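Local coordinates for protein choline kinase (Cryptosporidium parvum, PDB 3MES) that probably phosphorylates choline, and ethanolamine as well, at the expense of ATP, binding ADP and magnesium in a cleft between two lobes, at residues R201-R206 with I369-W374; A265-L269 with D297-Y301. One frame throughout, in Å; residues are numbered along the deposited sequence.

Contact 1: residues R201-R206 with I369-W374; sequences RIYLWR and ITWGLW. With DME (decamethonium ion), chain K.
Behind the aromatic pocket that receives one quaternary ammonium end of decamethonium, Trp205 of helix 198-214 enters as a knob into a hole formed by Thr370, Trp371, Leu373 and Trp374 of helix 364-376. The two helices run nearly parallel here, their axes 8.9 Å apart and inclined by 23°. Trp205 swings its CG anti to its own carbonyl carbon (chi1 -70°), which lays the six-membered ring against the opposing helix: CZ3 comes 3.3 Å from Thr370 CG2, and CE3 lies 3.5 Å from Trp374 CB. One face of this indole carries Arg201 CG over its centre; across the opposite face sits Trp374 CD1, near the rim. Trp205, Trp371 and Trp374 thus make an aromatic cluster with obliquely inclined planes, Trp205 CH2 meeting Trp371 CZ3 at 4.2 Å. Trp205 is a second-shell residue of the pocket, backing the two tryptophans that touch the ligand. The methyls C17 and C18 of decamethonium lie over a face of Trp371, with Trp371 CZ3 3.3 Å from C17 of the ligand, while Trp374 also turns a face toward C17. Farther from the pocket the seam is aliphatic. Ile202 CD1 packs on Ile369 CG2 at 3.9 Å, and Leu373 CD1 reaches the backbone O of Ile202 at 3.6 Å and flanks Arg206 CB. Thr370 OG1 is hydrogen-bonded to Ile366 O, back along its own helix.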
ATOM      1  N   ARG B 201       8.072  19.526 -23.557  1.00 21.56           N
ATOM      2  CA  ARG B 201       7.692  18.266 -24.184  1.00 21.57           C
ATOM      3  C   ARG B 201       6.577  18.466 -25.207  1.00 21.64           C
ATOM      4  O   ARG B 201       6.622  17.901 -26.300  1.00 21.64           O
ATOM      5  CB  ARG B 201       7.276  17.248 -23.120  1.00 21.53           C
ATOM      6  CG  ARG B 201       6.771  15.926 -23.667  1.00 21.34           C
ATOM      7  CD  ARG B 201       6.791  14.856 -22.591  1.00 21.28           C
ATOM      8  NE  ARG B 201       8.156  14.471 -22.239  1.00 21.23           N
ATOM      9  CZ  ARG B 201       8.476  13.693 -21.210  1.00 21.24           C
ATOM     10  NH1 ARG B 201       7.531  13.214 -20.414  1.00 20.98           N
ATOM     11  NH2 ARG B 201       9.746  13.399 -20.974  1.00 21.72           N
ATOM     12  N   ILE B 202       5.581  19.274 -24.852  1.00 21.65           N
ATOM     13  CA  ILE B 202       4.482  19.562 -25.765  1.00 21.80           C
ATOM     14  C   ILE B 202       4.976  20.244 -27.037  1.00 22.06           C
ATOM     15  O   ILE B 202       4.606  19.853 -28.143  1.00 22.09           O
ATOM     16  CB  ILE B 202       3.393  20.434 -25.109  1.00 21.72           C
ATOM     17  CG1 ILE B 202       2.545  19.592 -24.153  1.00 21.81           C
ATOM     18  CG2 ILE B 202       2.514  21.068 -26.171  1.00 21.40           C
ATOM     19  CD1 ILE B 202       1.436  20.363 -23.466  1.00 21.41           C
ATOM     20  N   TYR B 203       5.811  21.266 -26.878  1.00 22.36           N
ATOM     21  CA  TYR B 203       6.363  21.966 -28.030  1.00 22.86           C
ATOM     22  C   TYR B 203       7.237  21.016 -28.846  1.00 23.35           C
ATOM     23  O   TYR B 203       7.164  20.982 -30.077  1.00 23.43           O
ATOM     24  CB  TYR B 203       7.164  23.196 -27.594  1.00 22.66           C
ATOM     25  CG  TYR B 203       6.369  24.190 -26.775  1.00 22.39           C
ATOM     26  CD1 TYR B 203       6.937  24.838 -25.685  1.00 21.93           C
ATOM     27  CD2 TYR B 203       5.044  24.470 -27.084  1.00 21.97           C
ATOM     28  CE1 TYR B 203       6.209  25.744 -24.933  1.00 21.50           C
ATOM     29  CE2 TYR B 203       4.311  25.372 -26.341  1.00 21.43           C
ATOM     30  CZ  TYR B 203       4.894  26.005 -25.267  1.00 21.19           C
ATOM     31  OH  TYR B 203       4.159  26.901 -24.528  1.00 20.47           O
ATOM     32  N   LEU B 204       8.053  20.234 -28.150  1.00 23.79           N
ATOM     33  CA  LEU B 204       8.931  19.275 -28.804  1.00 24.48           C
ATOM     34  C   LEU B 204       8.133  18.262 -29.622  1.00 24.84           C
ATOM     35  O   LEU B 204       8.466  17.977 -30.773  1.00 24.83           O
ATOM     36  CB  LEU B 204       9.776  18.542 -27.763  1.00 24.47           C
ATOM     37  CG  LEU B 204      11.163  18.108 -28.222  1.00 24.72           C
ATOM     38  CD1 LEU B 204      12.076  19.323 -28.280  1.00 24.93           C
ATOM     39  CD2 LEU B 204      11.729  17.044 -27.288  1.00 24.71           C
ATOM     40  N   TRP B 205       7.080  17.714 -29.023  1.00 25.37           N
ATOM     41  CA  TRP B 205       6.266  16.710 -29.701  1.00 25.93           C
ATOM     42  C   TRP B 205       5.328  17.327 -30.734  1.00 26.38           C
ATOM     43  O   TRP B 205       4.910  16.657 -31.681  1.00 26.35           O
ATOM     44  CB  TRP B 205       5.489  15.853 -28.697  1.00 25.78           C
ATOM     45  CG  TRP B 205       6.368  14.934 -27.903  1.00 25.81           C
ATOM     46  CD1 TRP B 205       7.700  14.704 -28.100  1.00 25.82           C
ATOM     47  CD2 TRP B 205       5.973  14.093 -26.812  1.00 25.71           C
ATOM     48  NE1 TRP B 205       8.162  13.786 -27.187  1.00 25.55           N
ATOM     49  CE2 TRP B 205       7.122  13.394 -26.386  1.00 25.71           C
ATOM     50  CE3 TRP B 205       4.762  13.866 -26.149  1.00 25.70           C
ATOM     51  CZ2 TRP B 205       7.096  12.485 -25.329  1.00 25.55           C
ATOM     52  CZ3 TRP B 205       4.738  12.967 -25.098  1.00 25.66           C
ATOM     53  CH2 TRP B 205       5.898  12.286 -24.699  1.00 25.77           C
ATOM     54  N   ARG B 206       5.003  18.605 -30.558  1.00 27.03           N
ATOM     55  CA  ARG B 206       4.198  19.315 -31.545  1.00 27.78           C
ATOM     56  C   ARG B 206       4.917  19.344 -32.887  1.00 28.37           C
ATOM     57  O   ARG B 206       4.316  19.091 -33.930  1.00 28.34           O
ATOM     58  CB  ARG B 206       3.911  20.744 -31.088  1.00 27.72           C
ATOM     59  CG  ARG B 206       3.197  21.583 -32.132  1.00 27.60           C
ATOM     60  CD  ARG B 206       3.044  23.018 -31.669  1.00 27.78           C
ATOM     61  NE  ARG B 206       4.335  23.629 -31.363  1.00 27.76           N
ATOM     62  CZ  ARG B 206       4.480  24.844 -30.848  1.00 27.64           C
ATOM     63  NH1 ARG B 206       3.414  25.586 -30.579  1.00 27.40           N
ATOM     64  NH2 ARG B 206       5.693  25.320 -30.600  1.00 27.43           N
ATOM     65  N   ILE B 369      -3.511  16.684 -24.512  1.00 17.26           N
ATOM     66  CA  ILE B 369      -2.762  17.287 -25.606  1.00 17.40           C
ATOM     67  C   ILE B 369      -1.425  16.585 -25.816  1.00 17.51           C
ATOM     68  O   ILE B 369      -1.030  16.307 -26.945  1.00 17.52           O
ATOM     69  CB  ILE B 369      -2.530  18.790 -25.374  1.00 17.40           C
ATOM     70  CG1 ILE B 369      -3.751  19.587 -25.845  1.00 17.67           C
ATOM     71  CG2 ILE B 369      -1.282  19.257 -26.109  1.00 17.22           C
ATOM     72  CD1 ILE B 369      -3.600  21.086 -25.700  1.00 17.69           C
ATOM     73  N   THR B 370      -0.737  16.297 -24.718  1.00 17.72           N
ATOM     74  CA  THR B 370       0.561  15.642 -24.779  1.00 17.93           C
ATOM     75  C   THR B 370       0.473  14.303 -25.506  1.00 18.14           C
ATOM     76  O   THR B 370       1.154  14.077 -26.502  1.00 18.14           O
ATOM     77  CB  THR B 370       1.140  15.418 -23.365  1.00 17.89           C
ATOM     78  OG1 THR B 370       1.269  16.679 -22.692  1.00 17.75           O
ATOM     79  CG2 THR B 370       2.501  14.744 -23.444  1.00 17.55           C
ATOM     80  N   TRP B 371      -0.376  13.418 -25.008  1.00 18.55           N
ATOM     81  CA  TRP B 371      -0.471  12.082 -25.575  1.00 18.98           C
ATOM     82  C   TRP B 371      -1.131  12.086 -26.948  1.00 19.33           C
ATOM     83  O   TRP B 371      -0.955  11.153 -27.734  1.00 19.17           O
ATOM     84  CB  TRP B 371      -1.179  11.139 -24.607  1.00 18.91           C
ATOM     85  CG  TRP B 371      -0.388  10.924 -23.358  1.00 19.09           C
ATOM     86  CD1 TRP B 371      -0.749  11.260 -22.084  1.00 18.90           C
ATOM     87  CD2 TRP B 371       0.920  10.344 -23.264  1.00 19.00           C
ATOM     88  NE1 TRP B 371       0.246  10.911 -21.206  1.00 18.99           N
ATOM     89  CE2 TRP B 371       1.282  10.348 -21.904  1.00 18.81           C
ATOM     90  CE3 TRP B 371       1.816   9.817 -24.199  1.00 18.83           C
ATOM     91  CZ2 TRP B 371       2.503   9.847 -21.455  1.00 18.98           C
ATOM     92  CZ3 TRP B 371       3.028   9.319 -23.752  1.00 19.06           C
ATOM     93  CH2 TRP B 371       3.359   9.338 -22.391  1.00 18.95           C
ATOM     94  N   GLY B 372      -1.884  13.145 -27.235  1.00 19.73           N
ATOM     95  CA  GLY B 372      -2.430  13.344 -28.570  1.00 20.24           C
ATOM     96  C   GLY B 372      -1.315  13.584 -29.574  1.00 20.66           C
ATOM     97  O   GLY B 372      -1.165  12.839 -30.543  1.00 20.77           O
ATOM     98  N   LEU B 373      -0.526  14.627 -29.341  1.00 20.97           N
ATOM     99  CA  LEU B 373       0.603  14.933 -30.209  1.00 21.36           C
ATOM    100  C   LEU B 373       1.571  13.755 -30.259  1.00 21.72           C
ATOM    101  O   LEU B 373       2.112  13.429 -31.315  1.00 21.86           O
ATOM    102  CB  LEU B 373       1.330  16.186 -29.721  1.00 21.26           C
ATOM    103  CG  LEU B 373       0.490  17.454 -29.581  1.00 21.12           C
ATOM    104  CD1 LEU B 373       1.340  18.599 -29.046  1.00 20.72           C
ATOM    105  CD2 LEU B 373      -0.154  17.824 -30.911  1.00 20.39           C
ATOM    106  N   TRP B 374       1.786  13.127 -29.108  1.00 22.12           N
ATOM    107  CA  TRP B 374       2.657  11.959 -29.008  1.00 22.58           C
ATOM    108  C   TRP B 374       2.175  10.841 -29.924  1.00 22.92           C
ATOM    109  O   TRP B 374       2.967  10.209 -30.626  1.00 23.03           O
ATOM    110  CB  TRP B 374       2.701  11.464 -27.561  1.00 22.52           C
ATOM    111  CG  TRP B 374       3.397  10.149 -27.375  1.00 22.54           C
ATOM    112  CD1 TRP B 374       4.723   9.952 -27.116  1.00 22.38           C
ATOM    113  CD2 TRP B 374       2.800   8.846 -27.413  1.00 22.36           C
ATOM    114  NE1 TRP B 374       4.989   8.609 -26.997  1.00 22.33           N
ATOM    115  CE2 TRP B 374       3.826   7.909 -27.173  1.00 22.37           C
ATOM    116  CE3 TRP B 374       1.498   8.382 -27.627  1.00 22.28           C
ATOM    117  CZ2 TRP B 374       3.591   6.536 -27.146  1.00 22.46           C
ATOM    118  CZ3 TRP B 374       1.268   7.018 -27.601  1.00 22.38           C
ATOM    119  CH2 TRP B 374       2.308   6.110 -27.361  1.00 22.64           C
TER
HETATM  120  N1  DME K 427      -1.107  -4.385 -24.478  1.00 35.08           N
HETATM  121  C2  DME K 427      -0.622  -3.958 -25.801  1.00 34.56           C
HETATM  122  C3  DME K 427       0.048  -2.585 -25.690  1.00 34.08           C
HETATM  123  C4  DME K 427       0.214  -1.940 -27.071  1.00 33.74           C
HETATM  124  C5  DME K 427       0.940  -0.593 -26.980  1.00 33.38           C
HETATM  125  C6  DME K 427       0.069   0.469 -26.300  1.00 32.78           C
HETATM  126  C7  DME K 427      -0.278   1.609 -27.264  1.00 32.13           C
HETATM  127  C8  DME K 427       0.233   2.953 -26.740  1.00 31.75           C
HETATM  128  C9  DME K 427      -0.841   3.692 -25.938  1.00 31.30           C
HETATM  129  C10 DME K 427      -0.236   4.352 -24.696  1.00 30.85           C
HETATM  130  C11 DME K 427      -0.944   5.670 -24.376  1.00 30.49           C
HETATM  131  N12 DME K 427      -0.289   6.330 -23.235  1.00 30.30           N
HETATM  132  C13 DME K 427      -2.383  -5.106 -24.624  1.00 34.83           C
HETATM  133  C14 DME K 427      -0.109  -5.275 -23.862  1.00 34.96           C
HETATM  134  C15 DME K 427      -1.313  -3.204 -23.624  1.00 34.87           C
HETATM  135  C16 DME K 427      -0.284   5.435 -22.069  1.00 30.11           C
HETATM  136  C17 DME K 427       1.097   6.662 -23.599  1.00 29.74           C
HETATM  137  C18 DME K 427      -1.031   7.557 -22.899  1.00 30.07           C

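Contact 2: residues A265-L269 with D297-Y301; sequences AHNDL and DIANY. With PT3 (N-propyl-tartramic acid), chain L.
Both carboxylate oxygens of Asp297 take a backbone N-H from the 265-269 loop: His266 N gives to OD2 at 2.8 Å and Asn267 N to OD1 at 2.7 Å. The two bonds bend similarly, with N-H...O angles of 148° and 147°, and both donors come in from above the carboxylate plane. OD2 has a further partner in His179 NE2, and OD1 accepts from water 2, so this buried group is gripped by four bonds that fix its rotation. Water 2 lies 2.8 Å from Asn300 ND2 and also accepts from Leu269 N, bridging the loop to the next turn of the helix; Asn300 OD1 is hydrogen-bonded to Ser367 OG, which helps hold the amide in place. Within the loop Asp268 N donates to His266 ND1 at 3.1 Å, nearly in the ring plane, while NE2 on the other side of that ring binds Ile284 O. The sequence His-Asn-Asp, with Asn273 holding the O of Asp268, is Brenner's motif of the kinase-like phosphotransferases; an aspartate on the following helix tying down the loop backbone is seen in protein kinases too. Asp268, whose CB points away from the helix, places OD2 3.1 Å from O41 of N-propyl-tartramic acid in the ligand pocket, while water 1 links its OD1 to Asn300 ND2. Packing completes the contact. Ala265 CB rests 3.3 Å from Asp297 OD2, Leu269 CD1 covers the centre of the His266 ring, and Leu269 O meets the edge of the Tyr301 ring near CD1 (3.4 Å). Ala265 ends strand 262-265 and is hydrogen-bonded through its backbone to Ala290 on strand 290-293; helix 165-179 packs against Leu269 and Tyr301, and helices 327-342 and 351-362 cover Ile298.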
ATOM      1  N   ALA B 265       8.360  13.513 -11.531  1.00 15.99           N
ATOM      2  CA  ALA B 265       7.142  12.819 -11.922  1.00 15.96           C
ATOM      3  C   ALA B 265       7.415  11.578 -12.764  1.00 15.98           C
ATOM      4  O   ALA B 265       8.432  11.489 -13.449  1.00 15.84           O
ATOM      5  CB  ALA B 265       6.220  13.767 -12.664  1.00 15.77           C
ATOM      6  N   HIS B 266       6.492  10.624 -12.701  1.00 16.05           N
ATOM      7  CA  HIS B 266       6.541   9.439 -13.545  1.00 16.02           C
ATOM      8  C   HIS B 266       6.156   9.816 -14.973  1.00 16.09           C
ATOM      9  O   HIS B 266       6.842   9.448 -15.930  1.00 16.00           O
ATOM     10  CB  HIS B 266       5.585   8.373 -13.012  1.00 16.12           C
ATOM     11  CG  HIS B 266       5.659   7.073 -13.751  1.00 16.13           C
ATOM     12  ND1 HIS B 266       5.004   6.857 -14.945  1.00 15.79           N
ATOM     13  CD2 HIS B 266       6.310   5.921 -13.464  1.00 15.97           C
ATOM     14  CE1 HIS B 266       5.247   5.627 -15.362  1.00 15.97           C
ATOM     15  NE2 HIS B 266       6.038   5.038 -14.482  1.00 16.26           N
ATOM     16  N   ASN B 267       5.046  10.539 -15.101  1.00 16.05           N
ATOM     17  CA  ASN B 267       4.625  11.122 -16.376  1.00 16.08           C
ATOM     18  C   ASN B 267       3.904  10.168 -17.331  1.00 16.21           C
ATOM     19  O   ASN B 267       3.553  10.548 -18.448  1.00 16.33           O
ATOM     20  CB  ASN B 267       5.810  11.789 -17.079  1.00 15.99           C
ATOM     21  CG  ASN B 267       6.190  13.119 -16.446  1.00 15.85           C
ATOM     22  OD1 ASN B 267       5.329  13.861 -15.976  1.00 15.45           O
ATOM     23  ND2 ASN B 267       7.483  13.425 -16.436  1.00 15.20           N
ATOM     24  N   ASP B 268       3.678   8.936 -16.892  1.00 16.42           N
ATOM     25  CA  ASP B 268       3.017   7.944 -17.730  1.00 16.61           C
ATOM     26  C   ASP B 268       2.483   6.819 -16.863  1.00 16.71           C
ATOM     27  O   ASP B 268       2.476   5.655 -17.270  1.00 16.82           O
ATOM     28  CB  ASP B 268       3.998   7.379 -18.763  1.00 16.61           C
ATOM     29  CG  ASP B 268       3.339   6.410 -19.734  1.00 16.77           C
ATOM     30  OD1 ASP B 268       2.140   6.580 -20.035  1.00 16.46           O
ATOM     31  OD2 ASP B 268       4.030   5.480 -20.206  1.00 17.23           O
ATOM     32  N   LEU B 269       2.042   7.168 -15.660  1.00 16.71           N
ATOM     33  CA  LEU B 269       1.605   6.161 -14.705  1.00 16.95           C
ATOM     34  C   LEU B 269       0.225   5.623 -15.058  1.00 17.10           C
ATOM     35  O   LEU B 269      -0.766   5.950 -14.408  1.00 17.33           O
ATOM     36  CB  LEU B 269       1.621   6.716 -13.279  1.00 16.90           C
ATOM     37  CG  LEU B 269       1.580   5.666 -12.165  1.00 16.78           C
ATOM     38  CD1 LEU B 269       2.714   4.661 -12.330  1.00 16.50           C
ATOM     39  CD2 LEU B 269       1.638   6.323 -10.796  1.00 16.32           C
ATOM     40  N   ASP B 297       1.320  15.118 -13.156  1.00 14.70           N
ATOM     41  CA  ASP B 297       1.467  13.674 -13.020  1.00 14.77           C
ATOM     42  C   ASP B 297       0.192  13.026 -12.496  1.00 14.79           C
ATOM     43  O   ASP B 297      -0.218  11.963 -12.968  1.00 14.68           O
ATOM     44  CB  ASP B 297       2.643  13.337 -12.099  1.00 14.77           C
ATOM     45  CG  ASP B 297       3.304  12.025 -12.463  1.00 15.05           C
ATOM     46  OD1 ASP B 297       3.063  11.536 -13.587  1.00 15.41           O
ATOM     47  OD2 ASP B 297       4.070  11.484 -11.636  1.00 15.12           O
ATOM     48  N   ILE B 298      -0.433  13.670 -11.515  1.00 14.80           N
ATOM     49  CA  ILE B 298      -1.655  13.143 -10.919  1.00 14.84           C
ATOM     50  C   ILE B 298      -2.824  13.193 -11.902  1.00 14.88           C
ATOM     51  O   ILE B 298      -3.559  12.215 -12.055  1.00 14.94           O
ATOM     52  CB  ILE B 298      -2.019  13.892  -9.617  1.00 14.90           C
ATOM     53  CG1 ILE B 298      -0.920  13.693  -8.568  1.00 14.74           C
ATOM     54  CG2 ILE B 298      -3.360  13.412  -9.081  1.00 14.75           C
ATOM     55  CD1 ILE B 298      -1.056  14.585  -7.347  1.00 14.74           C
ATOM     56  N   ALA B 299      -2.990  14.328 -12.572  1.00 14.93           N
ATOM     57  CA  ALA B 299      -4.063  14.482 -13.551  1.00 15.04           C
ATOM     58  C   ALA B 299      -3.940  13.461 -14.680  1.00 15.09           C
ATOM     59  O   ALA B 299      -4.946  12.975 -15.202  1.00 15.05           O
ATOM     60  CB  ALA B 299      -4.087  15.901 -14.108  1.00 14.98           C
ATOM     61  N   ASN B 300      -2.707  13.132 -15.056  1.00 15.12           N
ATOM     62  CA  ASN B 300      -2.487  12.119 -16.085  1.00 15.30           C
ATOM     63  C   ASN B 300      -2.967  10.748 -15.635  1.00 15.25           C
ATOM     64  O   ASN B 300      -3.587  10.014 -16.402  1.00 15.37           O
ATOM     65  CB  ASN B 300      -1.018  12.035 -16.492  1.00 15.32           C
ATOM     66  CG  ASN B 300      -0.790  11.043 -17.614  1.00 15.53           C
ATOM     67  OD1 ASN B 300      -1.102  11.318 -18.774  1.00 16.13           O
ATOM     68  ND2 ASN B 300      -0.254   9.878 -17.275  1.00 15.59           N
ATOM     69  N   TYR B 301      -2.664  10.401 -14.390  1.00 15.30           N
ATOM     70  CA  TYR B 301      -3.144   9.152 -13.820  1.00 15.38           C
ATOM     71  C   TYR B 301      -4.671   9.132 -13.793  1.00 15.58           C
ATOM     72  O   TYR B 301      -5.296   8.133 -14.162  1.00 15.68           O
ATOM     73  CB  TYR B 301      -2.580   8.944 -12.413  1.00 15.35           C
ATOM     74  CG  TYR B 301      -3.300   7.863 -11.640  1.00 15.41           C
ATOM     75  CD1 TYR B 301      -3.070   6.517 -11.911  1.00 15.12           C
ATOM     76  CD2 TYR B 301      -4.215   8.186 -10.648  1.00 14.81           C
ATOM     77  CE1 TYR B 301      -3.736   5.527 -11.212  1.00 14.77           C
ATOM     78  CE2 TYR B 301      -4.880   7.205  -9.946  1.00 14.75           C
ATOM     79  CZ  TYR B 301      -4.641   5.879 -10.231  1.00 14.65           C
ATOM     80  OH  TYR B 301      -5.309   4.907  -9.528  1.00 14.38           O
TER
HETATM   81  O1  PT3 L 428       6.109   2.729 -22.498  1.00 32.44           O
HETATM   82  O11 PT3 L 428       6.612   3.061 -24.649  1.00 32.11           O
HETATM   83  C1  PT3 L 428       5.832   2.762 -23.718  1.00 32.70           C
HETATM   84  C2  PT3 L 428       4.393   2.423 -24.093  1.00 33.02           C
HETATM   85  O2  PT3 L 428       4.228   2.413 -25.514  1.00 33.39           O
HETATM   86  C3  PT3 L 428       3.490   3.482 -23.467  1.00 33.22           C
HETATM   87  O3  PT3 L 428       2.731   4.146 -24.480  1.00 33.81           O
HETATM   88  C4  PT3 L 428       2.565   2.774 -22.489  1.00 32.98           C
HETATM   89  O41 PT3 L 428       2.216   3.321 -21.446  1.00 32.87           O
HETATM   90  N4  PT3 L 428       2.222   1.540 -22.852  1.00 32.71           N
HETATM   91  C41 PT3 L 428       1.349   0.695 -22.022  1.00 32.96           C
HETATM   92  C42 PT3 L 428       0.800  -0.462 -22.859  1.00 32.60           C
HETATM   93  C43 PT3 L 428      -0.728  -0.426 -22.902  1.00 32.10           C
HETATM   94  O   HOH W   1       0.102   7.703 -19.288  1.00 12.42           O
HETATM   95  O   HOH W   2       0.930  10.002 -14.775  1.00  7.07           O

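Going from the N terminus, the chain completes the five-stranded sheet and helix 165-179 before it reaches helix 198-214, the earlier half of contact 1, then runs through several helices to strand 262-265 and the loop of contact 2. Short strands follow before helix 294-303 returns to that loop, closing contact 2 after 27 intervening residues. Helix 364-376 then comes back to helix 198-214, closing the much longer excursion of contact 1, which contains all of contact 2. The two touch: Trp371 NE1 probably hydrogen-bonds Asn300 OD1 at 2.8 Å, and the Trp371 ring also packs on Asn267 O. The aromatic wall of the decamethonium pocket is thereby tied to the loop carrying Asp268.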